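PDB 3TW9: D-galactonate dehydratase family member SEN1436 from Salmonella enterica subsp. enterica serovar Enteritidis, which dehydrates D-gluconate to 2-dehydro-3-deoxy-D-gluconate with low activity in vitro, using one magnesium ion per subunit, and probably plays no significant part in D-gluconate breakdown in vivo. Local coordinates for residues 45-50 / 68-73; 142-147 / 366-371; 205-210 / 218-223. One frame throughout, in Å; residues are numbered along the deposited sequence.

Contact 1. Residues 45-50 / 68-73; sequences DLAVVK and QRIFAV
D45 meets I70 with its CB and one carboxylate oxygen: OD2 lies 3.8 Å from I70 CG2, and the two side chains cross obliquely. With CG anti to its own carbonyl carbon (chi1 -69°), D45 carries the carboxylate past this methyl to polar partners elsewhere, OD1 taking the backbone N-H of E423 and OD2 that of G424, so I70 packs against an acid already held by the C-terminal part of the chain. At L46 the side chain turns away from the helix, and the residue offers its backbone instead, its carbonyl carbon standing 3.7 Å from I70 CD1. This is the N-terminal domain of the enolase superfamily, in which a three-stranded antiparallel sheet is packed by helices; here strand 46-53, central in the sheet, receives the first turn of helix 70-85. A47 CB points toward that turn. It is 3.6 Å from I70 CD1, while the backbone N of A47, 3.5 Å from the same methyl, is hydrogen-bonded to T65 OG1. One turn on, V73 CG1 only grazes A47 CB at 4.5 Å. R69 is the N-cap residue of this helix, and Q68, thought to bind substrate, comes just before it.

Contact 2. Residues 142-147 / 366-371; sequences KCRDGI and LDLSSP
S370 O receives the guanidinium group of R144 at its edge: NH1 donates over 2.8 Å with an N-H...O angle of 150°, and NH2 adds a weak bond to the same oxygen. A second weak bond runs from R144 NH2 to P371 O. The arginine reaches these carbonyls because its chain bends at chi3 (48°), bringing the flat group past the end of helix 357-369. D367 O also lies 2.7 Å from R144 NH1. Beside this cluster, the backbone N of C143 donates to L368 O at 2.7 Å, almost head-on; C143 CB points toward 366-371, and SG lies 3.8 Å from S369 O. In the (β/α)7β barrel of the enolase superfamily, the loop joining helix 135-138 to strand 147-152 thus closes over the C-terminal end of helix 357-369, which precedes strand 376-377, itself paired with strand 147-152. The L368 side chain supplies the apolar part of the contact. Its CD2 lies alongside the extended chain of K142, which points the same way, with K142 CG 3.8 Å from L368 CG. The other branch, CD1, meets I147 CG1 at 3.8 Å, the two side chains crossing at about a right angle, and R144 CG at 3.9 Å, where arginine and leucine slide past each other in opposite directions. I147 CG2 also touches D367 OD2 (3.7 Å), an oxygen hydrogen-bonded to Q376 NE2. From the second subunit, R92 NE donates to K142 O and E94 packs on C143 and P371.

Contact 3. Residues 205-210 / 218-223; sequences QPKRSP and YFDPDA
Residues 205-210 run as an extended loop containing P206 and P210, beside the short link from strand 217-218 into helix 221-239, the backbones coming closest at P206 and D220, whose CA atoms are 5.7 Å apart. From there they diverge, and between S209 and Y218 the CA separation has grown to 9.2 Å. The motif at the centre is an N-cap: D220 sits right before the helix and caps its first turn with its carboxylate, while the same group holds the loop. The two oxygens divide this work. OD1 accepts from A223 N at 3.0 Å, almost straight (176°) and from above the carboxylate plane, and more weakly from D222 N. OD2 faces the loop and takes the backbone N-H of K207 at 2.7 Å, in a bond that meets the oxygen nearly along its C-O axis. With CG anti to the backbone N (chi1 -172°), the acid can span the gap between helix and loop. P206 packs alongside, its CB 4.0 Å from D220 CB. The K207 side chain crosses that of D220 at about a right angle and is bent at its far end, leaving NZ 4.3 Å from D220 OD2, too far for a salt bridge; opposite charges may nevertheless attract. Further along, S209 lies against the tyrosine ring of Y218, although the polar ends of both are held elsewhere, S209 OG by P435 O and Y218 OH by T214 O. The side chains of K207 and D220 also touch P435. The contact belongs to the surface of the C-terminal domain, far from the magnesium site. A water completes the link between lysine and acid, accepting from K207 NZ at 2.9 Å and donating to D220 OD2.

Burial falls from contact 1, wholly buried in the N-terminal domain, through the partly buried contact 2 to contact 3 on the surface. The chemistry follows: 45-50 meets 68-73 mainly through the I70 side chain, whose methyls touch an acid, a backbone and an alanine, 142-147 mixes a leucine-centred apolar patch with donors to carbonyls at a helix C-terminal end, and 205-210 relies on one carboxylate and a water at a helix N-terminal end. All three involve an end of a helix, but none shares a helix or strand with another. Contacts 2 and 3 lie on opposite sides of the chain's centre, with centres about 43 Å apart, and only contact 2 is touched by the second subunit.

Contact 1. Residues 45-50 / 68-73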
ATOM      1  N   ASP C  45       9.461  -7.749  29.520  1.00 20.73           N
ATOM      2  CA  ASP C  45       8.006  -7.521  29.600  1.00 27.25           C
ATOM      3  C   ASP C  45       7.349  -7.462  28.216  1.00 25.19           C
ATOM      4  O   ASP C  45       7.795  -6.715  27.345  1.00 23.76           O
ATOM      5  CB  ASP C  45       7.708  -6.208  30.346  1.00 28.12           C
ATOM      6  CG  ASP C  45       8.039  -6.277  31.835  1.00 34.36           C
ATOM      7  OD1 ASP C  45       8.421  -7.356  32.353  1.00 28.39           O
ATOM      8  OD2 ASP C  45       7.900  -5.236  32.489  1.00 28.19           O
ATOM      9  N   LEU C  46       6.302  -8.260  28.034  1.00 23.78           N
ATOM     10  CA  LEU C  46       5.524  -8.309  26.797  1.00 24.40           C
ATOM     11  C   LEU C  46       4.057  -7.975  27.061  1.00 23.66           C
ATOM     12  O   LEU C  46       3.534  -8.253  28.153  1.00 22.91           O
ATOM     13  CB  LEU C  46       5.598  -9.700  26.150  1.00 23.81           C
ATOM     14  CG  LEU C  46       6.948 -10.392  25.979  1.00 22.51           C
ATOM     15  CD1 LEU C  46       6.761 -11.831  25.460  1.00 22.69           C
ATOM     16  CD2 LEU C  46       7.920  -9.572  25.070  1.00 18.26           C
ATOM     17  N   ALA C  47       3.404  -7.370  26.066  1.00 26.97           N
ATOM     18  CA  ALA C  47       1.947  -7.206  26.084  1.00 25.71           C
ATOM     19  C   ALA C  47       1.362  -7.844  24.856  1.00 25.15           C
ATOM     20  O   ALA C  47       1.763  -7.567  23.727  1.00 25.26           O
ATOM     21  CB  ALA C  47       1.533  -5.737  26.143  1.00 21.25           C
ATOM     22  N   VAL C  48       0.410  -8.728  25.091  1.00 22.58           N
ATOM     23  CA  VAL C  48      -0.306  -9.392  24.038  1.00 23.31           C
ATOM     24  C   VAL C  48      -1.786  -9.135  24.268  1.00 28.20           C
ATOM     25  O   VAL C  48      -2.306  -9.367  25.362  1.00 29.22           O
ATOM     26  CB  VAL C  48      -0.028 -10.929  24.038  1.00 22.29           C
ATOM     27  CG1 VAL C  48      -0.978 -11.647  23.081  1.00 25.60           C
ATOM     28  CG2 VAL C  48       1.414 -11.192  23.676  1.00 19.35           C
ATOM     29  N   VAL C  49      -2.452  -8.634  23.234  1.00 20.33           N
ATOM     30  CA  VAL C  49      -3.904  -8.461  23.238  1.00 22.34           C
ATOM     31  C   VAL C  49      -4.598  -9.705  22.713  1.00 26.73           C
ATOM     32  O   VAL C  49      -4.240 -10.194  21.645  1.00 23.49           O
ATOM     33  CB  VAL C  49      -4.328  -7.215  22.360  1.00 24.95           C
ATOM     34  CG1 VAL C  49      -5.844  -7.163  22.081  1.00 33.11           C
ATOM     35  CG2 VAL C  49      -3.913  -5.929  23.045  1.00 22.61           C
ATOM     36  N   LYS C  50      -5.613 -10.177  23.455  1.00 21.99           N
ATOM     37  CA  LYS C  50      -6.514 -11.235  22.972  1.00 22.63           C
ATOM     38  C   LYS C  50      -7.892 -10.668  22.762  1.00 21.18           C
ATOM     39  O   LYS C  50      -8.487 -10.099  23.688  1.00 28.63           O
ATOM     40  CB  LYS C  50      -6.573 -12.398  23.959  1.00 25.75           C
ATOM     41  CG  LYS C  50      -7.468 -13.572  23.524  1.00 26.26           C
ATOM     42  CD  LYS C  50      -7.203 -14.746  24.429  1.00 33.99           C
ATOM     43  CE  LYS C  50      -7.916 -15.990  23.993  1.00 37.64           C
ATOM     44  NZ  LYS C  50      -7.435 -17.105  24.864  1.00 32.28           N
ATOM     45  N   GLN C  68       9.322  -0.942  27.716  1.00 20.50           N
ATOM     46  CA  GLN C  68       9.665   0.049  28.747  1.00 18.18           C
ATOM     47  C   GLN C  68       8.444   0.757  29.344  1.00 22.05           C
ATOM     48  O   GLN C  68       8.568   1.417  30.380  1.00 21.72           O
ATOM     49  CB  GLN C  68      10.668   1.061  28.221  1.00 22.15           C
ATOM     50  CG  GLN C  68      12.016   0.463  27.795  1.00 22.94           C
ATOM     51  CD  GLN C  68      12.060   0.033  26.329  1.00 19.78           C
ATOM     52  OE1 GLN C  68      11.046  -0.048  25.662  1.00 20.72           O
ATOM     53  NE2 GLN C  68      13.262  -0.263  25.842  1.00 21.57           N
ATOM     54  N   ARG C  69       7.285   0.630  28.701  1.00 22.93           N
ATOM     55  CA  ARG C  69       6.069   1.296  29.196  1.00 21.04           C
ATOM     56  C   ARG C  69       4.892   0.340  29.232  1.00 19.48           C
ATOM     57  O   ARG C  69       3.738   0.747  29.120  1.00 20.29           O
ATOM     58  CB  ARG C  69       5.759   2.591  28.413  1.00 20.08           C
ATOM     59  CG  ARG C  69       6.780   3.722  28.602  1.00 21.37           C
ATOM     60  CD  ARG C  69       6.775   4.342  29.998  1.00 18.20           C
ATOM     61  NE  ARG C  69       7.724   5.451  30.135  1.00 19.32           N
ATOM     62  CZ  ARG C  69       9.036   5.336  30.376  1.00 21.65           C
ATOM     63  NH1 ARG C  69       9.595   4.146  30.552  1.00 22.25           N
ATOM     64  NH2 ARG C  69       9.797   6.427  30.472  1.00 20.57           N
ATOM     65  N   ILE C  70       5.193  -0.947  29.445  1.00 20.91           N
ATOM     66  CA  ILE C  70       4.197  -1.986  29.346  1.00 21.37           C
ATOM     67  C   ILE C  70       2.915  -1.763  30.150  1.00 18.18           C
ATOM     68  O   ILE C  70       1.846  -2.054  29.653  1.00 21.16           O
ATOM     69  CB  ILE C  70       4.813  -3.410  29.619  1.00 19.12           C
ATOM     70  CG1 ILE C  70       4.200  -4.451  28.684  1.00 24.37           C
ATOM     71  CG2 ILE C  70       4.661  -3.841  31.085  1.00 28.35           C
ATOM     72  CD1 ILE C  70       4.639  -4.323  27.247  1.00 28.56           C
ATOM     73  N   PHE C  71       3.027  -1.210  31.373  1.00 25.21           N
ATOM     74  CA  PHE C  71       1.840  -1.024  32.224  1.00 23.30           C
ATOM     75  C   PHE C  71       0.957   0.102  31.710  1.00 22.90           C
ATOM     76  O   PHE C  71      -0.254   0.023  31.814  1.00 23.79           O
ATOM     77  CB  PHE C  71       2.210  -0.803  33.703  1.00 20.43           C
ATOM     78  CG  PHE C  71       2.909  -1.967  34.330  1.00 29.07           C
ATOM     79  CD1 PHE C  71       2.276  -3.206  34.403  1.00 30.51           C
ATOM     80  CD2 PHE C  71       4.162  -1.814  34.898  1.00 29.47           C
ATOM     81  CE1 PHE C  71       2.908  -4.301  35.006  1.00 39.26           C
ATOM     82  CE2 PHE C  71       4.801  -2.896  35.508  1.00 38.34           C
ATOM     83  CZ  PHE C  71       4.174  -4.139  35.554  1.00 30.96           C
ATOM     84  N   ALA C  72       1.578   1.125  31.115  1.00 25.60           N
ATOM     85  CA  ALA C  72       0.830   2.211  30.475  1.00 20.09           C
ATOM     86  C   ALA C  72       0.111   1.768  29.189  1.00 20.25           C
ATOM     87  O   ALA C  72      -1.016   2.217  28.903  1.00 21.77           O
ATOM     88  CB  ALA C  72       1.747   3.439  30.235  1.00 20.20           C
ATOM     89  N   VAL C  73       0.751   0.875  28.435  1.00 20.50           N
ATOM     90  CA  VAL C  73       0.106   0.207  27.301  1.00 23.50           C
ATOM     91  C   VAL C  73      -1.147  -0.580  27.737  1.00 25.03           C
ATOM     92  O   VAL C  73      -2.206  -0.450  27.125  1.00 21.90           O
ATOM     93  CB  VAL C  73       1.102  -0.689  26.544  1.00 21.82           C
ATOM     94  CG1 VAL C  73       0.375  -1.498  25.432  1.00 21.32           C
ATOM     95  CG2 VAL C  73       2.228   0.175  25.944  1.00 21.29           C
TER

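Contact 2. Residues 142-147 / 366-371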
ATOM      1  N   LYS C 142       2.878 -15.916  -0.862  1.00 21.83           N
ATOM      2  CA  LYS C 142       4.337 -15.995  -0.710  1.00 26.72           C
ATOM      3  C   LYS C 142       5.101 -15.318  -1.833  1.00 20.22           C
ATOM      4  O   LYS C 142       4.804 -15.544  -3.009  1.00 24.09           O
ATOM      5  CB  LYS C 142       4.762 -17.468  -0.595  1.00 25.88           C
ATOM      6  CG  LYS C 142       4.565 -18.025   0.771  1.00 33.90           C
ATOM      7  CD  LYS C 142       5.179 -19.404   0.890  1.00 42.94           C
ATOM      8  CE  LYS C 142       4.766 -20.076   2.199  1.00 43.57           C
ATOM      9  NZ  LYS C 142       4.722 -21.558   2.047  1.00 52.03           N
ATOM     10  N   CYS C 143       6.085 -14.484  -1.474  1.00 21.25           N
ATOM     11  CA  CYS C 143       6.942 -13.832  -2.467  1.00 16.73           C
ATOM     12  C   CYS C 143       8.358 -14.414  -2.467  1.00 21.49           C
ATOM     13  O   CYS C 143       9.221 -14.000  -3.249  1.00 21.16           O
ATOM     14  CB  CYS C 143       7.022 -12.320  -2.197  1.00 24.08           C
ATOM     15  SG  CYS C 143       5.470 -11.530  -2.574  1.00 24.71           S
ATOM     16  N   ARG C 144       8.607 -15.366  -1.574  1.00 22.86           N
ATOM     17  CA  ARG C 144       9.918 -15.989  -1.472  1.00 19.31           C
ATOM     18  C   ARG C 144       9.688 -17.348  -0.795  1.00 21.11           C
ATOM     19  O   ARG C 144       8.611 -17.599  -0.259  1.00 22.93           O
ATOM     20  CB  ARG C 144      10.888 -15.104  -0.667  1.00 18.30           C
ATOM     21  CG  ARG C 144      10.315 -14.625   0.686  1.00 19.57           C
ATOM     22  CD  ARG C 144      11.169 -13.481   1.293  1.00 22.79           C
ATOM     23  NE  ARG C 144      11.446 -12.460   0.285  1.00 22.16           N
ATOM     24  CZ  ARG C 144      10.564 -11.552  -0.130  1.00 25.38           C
ATOM     25  NH1 ARG C 144       9.359 -11.461   0.428  1.00 22.85           N
ATOM     26  NH2 ARG C 144      10.904 -10.688  -1.077  1.00 20.99           N
ATOM     27  N   ASP C 145      10.709 -18.203  -0.803  1.00 25.61           N
ATOM     28  CA  ASP C 145      10.594 -19.568  -0.270  1.00 29.91           C
ATOM     29  C   ASP C 145      11.043 -19.717   1.194  1.00 28.46           C
ATOM     30  O   ASP C 145      10.890 -20.780   1.794  1.00 32.06           O
ATOM     31  CB  ASP C 145      11.396 -20.514  -1.162  1.00 21.09           C
ATOM     32  CG  ASP C 145      10.936 -20.479  -2.612  1.00 24.36           C
ATOM     33  OD1 ASP C 145       9.787 -20.878  -2.839  1.00 28.90           O
ATOM     34  OD2 ASP C 145      11.719 -20.080  -3.518  1.00 23.27           O
ATOM     35  N   GLY C 146      11.619 -18.661   1.756  1.00 23.80           N
ATOM     36  CA  GLY C 146      11.989 -18.608   3.176  1.00 22.37           C
ATOM     37  C   GLY C 146      12.404 -17.175   3.506  1.00 22.55           C
ATOM     38  O   GLY C 146      12.604 -16.368   2.604  1.00 24.23           O
ATOM     39  N   ILE C 147      12.521 -16.873   4.794  1.00 24.58           N
ATOM     40  CA  ILE C 147      12.831 -15.526   5.261  1.00 24.26           C
ATOM     41  C   ILE C 147      14.260 -15.431   5.784  1.00 23.80           C
ATOM     42  O   ILE C 147      14.572 -15.947   6.880  1.00 22.71           O
ATOM     43  CB  ILE C 147      11.825 -15.073   6.337  1.00 22.91           C
ATOM     44  CG1 ILE C 147      10.424 -15.156   5.765  1.00 23.05           C
ATOM     45  CG2 ILE C 147      12.142 -13.621   6.795  1.00 29.93           C
ATOM     46  CD1 ILE C 147       9.330 -15.072   6.811  1.00 25.27           C
ATOM     47  N   LEU C 366       4.257 -10.154   7.110  1.00 17.53           N
ATOM     48  CA  LEU C 366       4.594  -9.018   6.245  1.00 20.93           C
ATOM     49  C   LEU C 366       5.767  -9.383   5.327  1.00 18.92           C
ATOM     50  O   LEU C 366       5.682  -9.187   4.112  1.00 20.96           O
ATOM     51  CB  LEU C 366       4.920  -7.801   7.104  1.00 17.61           C
ATOM     52  CG  LEU C 366       3.719  -7.188   7.843  1.00 18.83           C
ATOM     53  CD1 LEU C 366       4.222  -6.299   8.938  1.00 17.35           C
ATOM     54  CD2 LEU C 366       2.790  -6.399   6.915  1.00 21.45           C
ATOM     55  N   ASP C 367       6.838  -9.931   5.898  1.00 20.86           N
ATOM     56  CA  ASP C 367       8.062 -10.251   5.156  1.00 13.93           C
ATOM     57  C   ASP C 367       7.752 -11.170   3.962  1.00 20.65           C
ATOM     58  O   ASP C 367       8.254 -10.957   2.871  1.00 21.84           O
ATOM     59  CB  ASP C 367       9.028 -11.022   6.056  1.00 23.11           C
ATOM     60  CG  ASP C 367       9.687 -10.165   7.086  1.00 17.88           C
ATOM     61  OD1 ASP C 367       9.793  -8.915   6.900  1.00 21.41           O
ATOM     62  OD2 ASP C 367      10.139 -10.744   8.092  1.00 20.94           O
ATOM     63  N   LEU C 368       6.946 -12.208   4.194  1.00 20.57           N
ATOM     64  CA  LEU C 368       6.658 -13.205   3.151  1.00 20.49           C
ATOM     65  C   LEU C 368       5.817 -12.636   2.016  1.00 25.10           C
ATOM     66  O   LEU C 368       5.908 -13.104   0.868  1.00 22.41           O
ATOM     67  CB  LEU C 368       5.983 -14.450   3.771  1.00 20.57           C
ATOM     68  CG  LEU C 368       6.303 -15.868   3.307  1.00 40.38           C
ATOM     69  CD1 LEU C 368       7.807 -16.171   3.179  1.00 34.91           C
ATOM     70  CD2 LEU C 368       5.634 -16.862   4.252  1.00 37.17           C
ATOM     71  N   SER C 369       5.026 -11.597   2.310  1.00 23.01           N
ATOM     72  CA  SER C 369       4.124 -11.030   1.323  1.00 24.04           C
ATOM     73  C   SER C 369       4.598  -9.721   0.665  1.00 22.38           C
ATOM     74  O   SER C 369       3.857  -9.150  -0.123  1.00 24.89           O
ATOM     75  CB  SER C 369       2.724 -10.822   1.921  1.00 21.46           C
ATOM     76  OG  SER C 369       2.812 -10.010   3.073  1.00 22.19           O
ATOM     77  N   SER C 370       5.792  -9.230   1.008  1.00 24.35           N
ATOM     78  CA  SER C 370       6.309  -7.992   0.414  1.00 17.83           C
ATOM     79  C   SER C 370       7.332  -8.329  -0.658  1.00 18.21           C
ATOM     80  O   SER C 370       8.308  -9.017  -0.380  1.00 16.81           O
ATOM     81  CB  SER C 370       6.983  -7.073   1.472  1.00 18.12           C
ATOM     82  OG  SER C 370       6.047  -6.640   2.463  1.00 19.43           O
ATOM     83  N   PRO C 371       7.137  -7.812  -1.893  1.00 18.12           N
ATOM     84  CA  PRO C 371       8.189  -7.977  -2.910  1.00 18.40           C
ATOM     85  C   PRO C 371       9.485  -7.302  -2.490  1.00 19.67           C
ATOM     86  O   PRO C 371      10.571  -7.802  -2.780  1.00 23.20           O
ATOM     87  CB  PRO C 371       7.610  -7.262  -4.146  1.00 23.95           C
ATOM     88  CG  PRO C 371       6.192  -7.218  -3.925  1.00 31.31           C
ATOM     89  CD  PRO C 371       5.940  -7.171  -2.450  1.00 17.10           C
TER

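Contact 3. Residues 205-210 / 218-223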
ATOM      1  N   GLN C 205      41.821   5.213  23.351  1.00 60.49           N
ATOM      2  CA  GLN C 205      41.347   5.332  24.728  1.00 59.16           C
ATOM      3  C   GLN C 205      40.193   6.332  24.810  1.00 49.44           C
ATOM      4  O   GLN C 205      40.227   7.364  24.126  1.00 42.70           O
ATOM      5  CB  GLN C 205      42.486   5.791  25.639  1.00 60.71           C
ATOM      6  CG  GLN C 205      43.742   4.929  25.566  1.00 79.07           C
ATOM      7  CD  GLN C 205      44.952   5.597  26.207  1.00 94.87           C
ATOM      8  OE1 GLN C 205      45.182   6.801  26.033  1.00 94.78           O
ATOM      9  NE2 GLN C 205      45.736   4.811  26.946  1.00 97.33           N
ATOM     10  N   PRO C 206      39.168   6.035  25.639  1.00 45.25           N
ATOM     11  CA  PRO C 206      38.129   7.036  25.873  1.00 38.69           C
ATOM     12  C   PRO C 206      38.689   8.284  26.569  1.00 39.04           C
ATOM     13  O   PRO C 206      39.726   8.210  27.239  1.00 33.74           O
ATOM     14  CB  PRO C 206      37.125   6.321  26.795  1.00 40.93           C
ATOM     15  CG  PRO C 206      37.444   4.872  26.702  1.00 48.38           C
ATOM     16  CD  PRO C 206      38.913   4.793  26.394  1.00 50.08           C
ATOM     17  N   LYS C 207      38.017   9.420  26.383  1.00 26.69           N
ATOM     18  CA  LYS C 207      38.379  10.663  27.074  1.00 26.18           C
ATOM     19  C   LYS C 207      38.209  10.537  28.579  1.00 20.15           C
ATOM     20  O   LYS C 207      37.318   9.826  29.066  1.00 28.95           O
ATOM     21  CB  LYS C 207      37.540  11.843  26.558  1.00 27.49           C
ATOM     22  CG  LYS C 207      37.939  12.330  25.169  1.00 29.84           C
ATOM     23  CD  LYS C 207      37.141  13.563  24.758  1.00 33.08           C
ATOM     24  CE  LYS C 207      37.036  13.692  23.235  1.00 45.62           C
ATOM     25  NZ  LYS C 207      37.859  12.722  22.434  1.00 40.71           N
ATOM     26  N   ARG C 208      39.047  11.264  29.321  1.00 23.58           N
ATOM     27  CA  ARG C 208      38.906  11.345  30.777  1.00 25.56           C
ATOM     28  C   ARG C 208      37.745  12.301  31.068  1.00 22.65           C
ATOM     29  O   ARG C 208      37.601  13.317  30.391  1.00 27.53           O
ATOM     30  CB  ARG C 208      40.226  11.813  31.407  1.00 26.01           C
ATOM     31  CG  ARG C 208      40.168  12.139  32.905  1.00 41.61           C
ATOM     32  CD  ARG C 208      41.481  12.781  33.416  1.00 47.96           C
ATOM     33  NE  ARG C 208      42.253  13.461  32.367  1.00 37.01           N
ATOM     34  CZ  ARG C 208      42.091  14.730  31.991  1.00 40.96           C
ATOM     35  NH1 ARG C 208      41.171  15.500  32.568  1.00 33.99           N
ATOM     36  NH2 ARG C 208      42.854  15.219  31.023  1.00 39.42           N
ATOM     37  N   SER C 209      36.894  11.915  32.012  1.00 24.66           N
ATOM     38  CA  SER C 209      35.722  12.687  32.439  1.00 19.34           C
ATOM     39  C   SER C 209      36.136  13.792  33.407  1.00 26.82           C
ATOM     40  O   SER C 209      37.269  13.786  33.889  1.00 27.06           O
ATOM     41  CB  SER C 209      34.726  11.754  33.135  1.00 23.96           C
ATOM     42  OG  SER C 209      34.097  10.902  32.206  1.00 30.52           O
ATOM     43  N   PRO C 210      35.230  14.756  33.690  1.00 26.18           N
ATOM     44  CA  PRO C 210      35.463  15.725  34.775  1.00 22.66           C
ATOM     45  C   PRO C 210      35.686  15.038  36.153  1.00 30.58           C
ATOM     46  O   PRO C 210      35.447  13.832  36.323  1.00 25.42           O
ATOM     47  CB  PRO C 210      34.145  16.507  34.840  1.00 29.59           C
ATOM     48  CG  PRO C 210      33.515  16.340  33.527  1.00 28.45           C
ATOM     49  CD  PRO C 210      33.980  15.043  32.964  1.00 23.54           C
ATOM     50  N   TYR C 218      28.460   5.602  30.730  1.00 25.44           N
ATOM     51  CA  TYR C 218      29.334   6.496  29.982  1.00 25.68           C
ATOM     52  C   TYR C 218      29.799   5.915  28.667  1.00 27.34           C
ATOM     53  O   TYR C 218      30.079   4.718  28.566  1.00 29.17           O
ATOM     54  CB  TYR C 218      30.501   6.996  30.842  1.00 29.32           C
ATOM     55  CG  TYR C 218      30.056   8.127  31.727  1.00 25.15           C
ATOM     56  CD1 TYR C 218      29.216   7.893  32.809  1.00 22.87           C
ATOM     57  CD2 TYR C 218      30.456   9.445  31.464  1.00 19.99           C
ATOM     58  CE1 TYR C 218      28.755   8.945  33.622  1.00 25.98           C
ATOM     59  CE2 TYR C 218      30.008  10.504  32.267  1.00 19.43           C
ATOM     60  CZ  TYR C 218      29.165  10.234  33.358  1.00 21.20           C
ATOM     61  OH  TYR C 218      28.710  11.268  34.160  1.00 26.79           O
ATOM     62  N   PHE C 219      29.847   6.767  27.647  1.00 26.66           N
ATOM     63  CA  PHE C 219      30.250   6.337  26.318  1.00 23.69           C
ATOM     64  C   PHE C 219      30.999   7.460  25.635  1.00 31.99           C
ATOM     65  O   PHE C 219      30.623   8.621  25.769  1.00 32.51           O
ATOM     66  CB  PHE C 219      28.994   5.974  25.516  1.00 29.95           C
ATOM     67  CG  PHE C 219      29.261   5.544  24.101  1.00 49.65           C
ATOM     68  CD1 PHE C 219      29.878   4.311  23.834  1.00 53.68           C
ATOM     69  CD2 PHE C 219      28.861   6.350  23.032  1.00 43.34           C
ATOM     70  CE1 PHE C 219      30.117   3.887  22.536  1.00 33.73           C
ATOM     71  CE2 PHE C 219      29.091   5.934  21.713  1.00 41.09           C
ATOM     72  CZ  PHE C 219      29.706   4.701  21.472  1.00 46.18           C
ATOM     73  N   ASP C 220      32.046   7.113  24.896  1.00 22.13           N
ATOM     74  CA  ASP C 220      32.828   8.095  24.163  1.00 24.70           C
ATOM     75  C   ASP C 220      32.537   7.967  22.671  1.00 22.68           C
ATOM     76  O   ASP C 220      33.073   7.070  22.007  1.00 22.09           O
ATOM     77  CB  ASP C 220      34.319   7.902  24.418  1.00 24.00           C
ATOM     78  CG  ASP C 220      35.163   9.024  23.833  1.00 25.89           C
ATOM     79  OD1 ASP C 220      34.815   9.598  22.782  1.00 27.19           O
ATOM     80  OD2 ASP C 220      36.201   9.345  24.419  1.00 34.32           O
ATOM     81  N   PRO C 221      31.704   8.881  22.130  1.00 26.21           N
ATOM     82  CA  PRO C 221      31.267   8.751  20.732  1.00 22.23           C
ATOM     83  C   PRO C 221      32.386   8.961  19.721  1.00 22.06           C
ATOM     84  O   PRO C 221      32.338   8.398  18.631  1.00 26.53           O
ATOM     85  CB  PRO C 221      30.207   9.856  20.587  1.00 28.34           C
ATOM     86  CG  PRO C 221      30.528  10.843  21.666  1.00 25.91           C
ATOM     87  CD  PRO C 221      31.101  10.050  22.797  1.00 26.25           C
ATOM     88  N   ASP C 222      33.383   9.762  20.079  1.00 25.84           N
ATOM     89  CA  ASP C 222      34.495  10.031  19.172  1.00 30.88           C
ATOM     90  C   ASP C 222      35.475   8.857  19.116  1.00 27.56           C
ATOM     91  O   ASP C 222      35.920   8.469  18.029  1.00 28.11           O
ATOM     92  CB  ASP C 222      35.181  11.341  19.528  1.00 30.16           C
ATOM     93  CG  ASP C 222      34.286  12.548  19.273  1.00 47.13           C
ATOM     94  OD1 ASP C 222      34.194  13.002  18.113  1.00 63.45           O
ATOM     95  OD2 ASP C 222      33.666  13.040  20.234  1.00 45.75           O
ATOM     96  N   ALA C 223      35.788   8.263  20.270  1.00 23.55           N
ATOM     97  CA  ALA C 223      36.585   7.023  20.301  1.00 24.25           C
ATOM     98  C   ALA C 223      35.893   5.932  19.485  1.00 28.65           C
ATOM     99  O   ALA C 223      36.529   5.255  18.676  1.00 28.01           O
ATOM    100  CB  ALA C 223      36.807   6.542  21.745  1.00 27.12           C
TER
HETATM  101  O   HOH W   1      38.399   9.898  22.575  1.00 37.58           O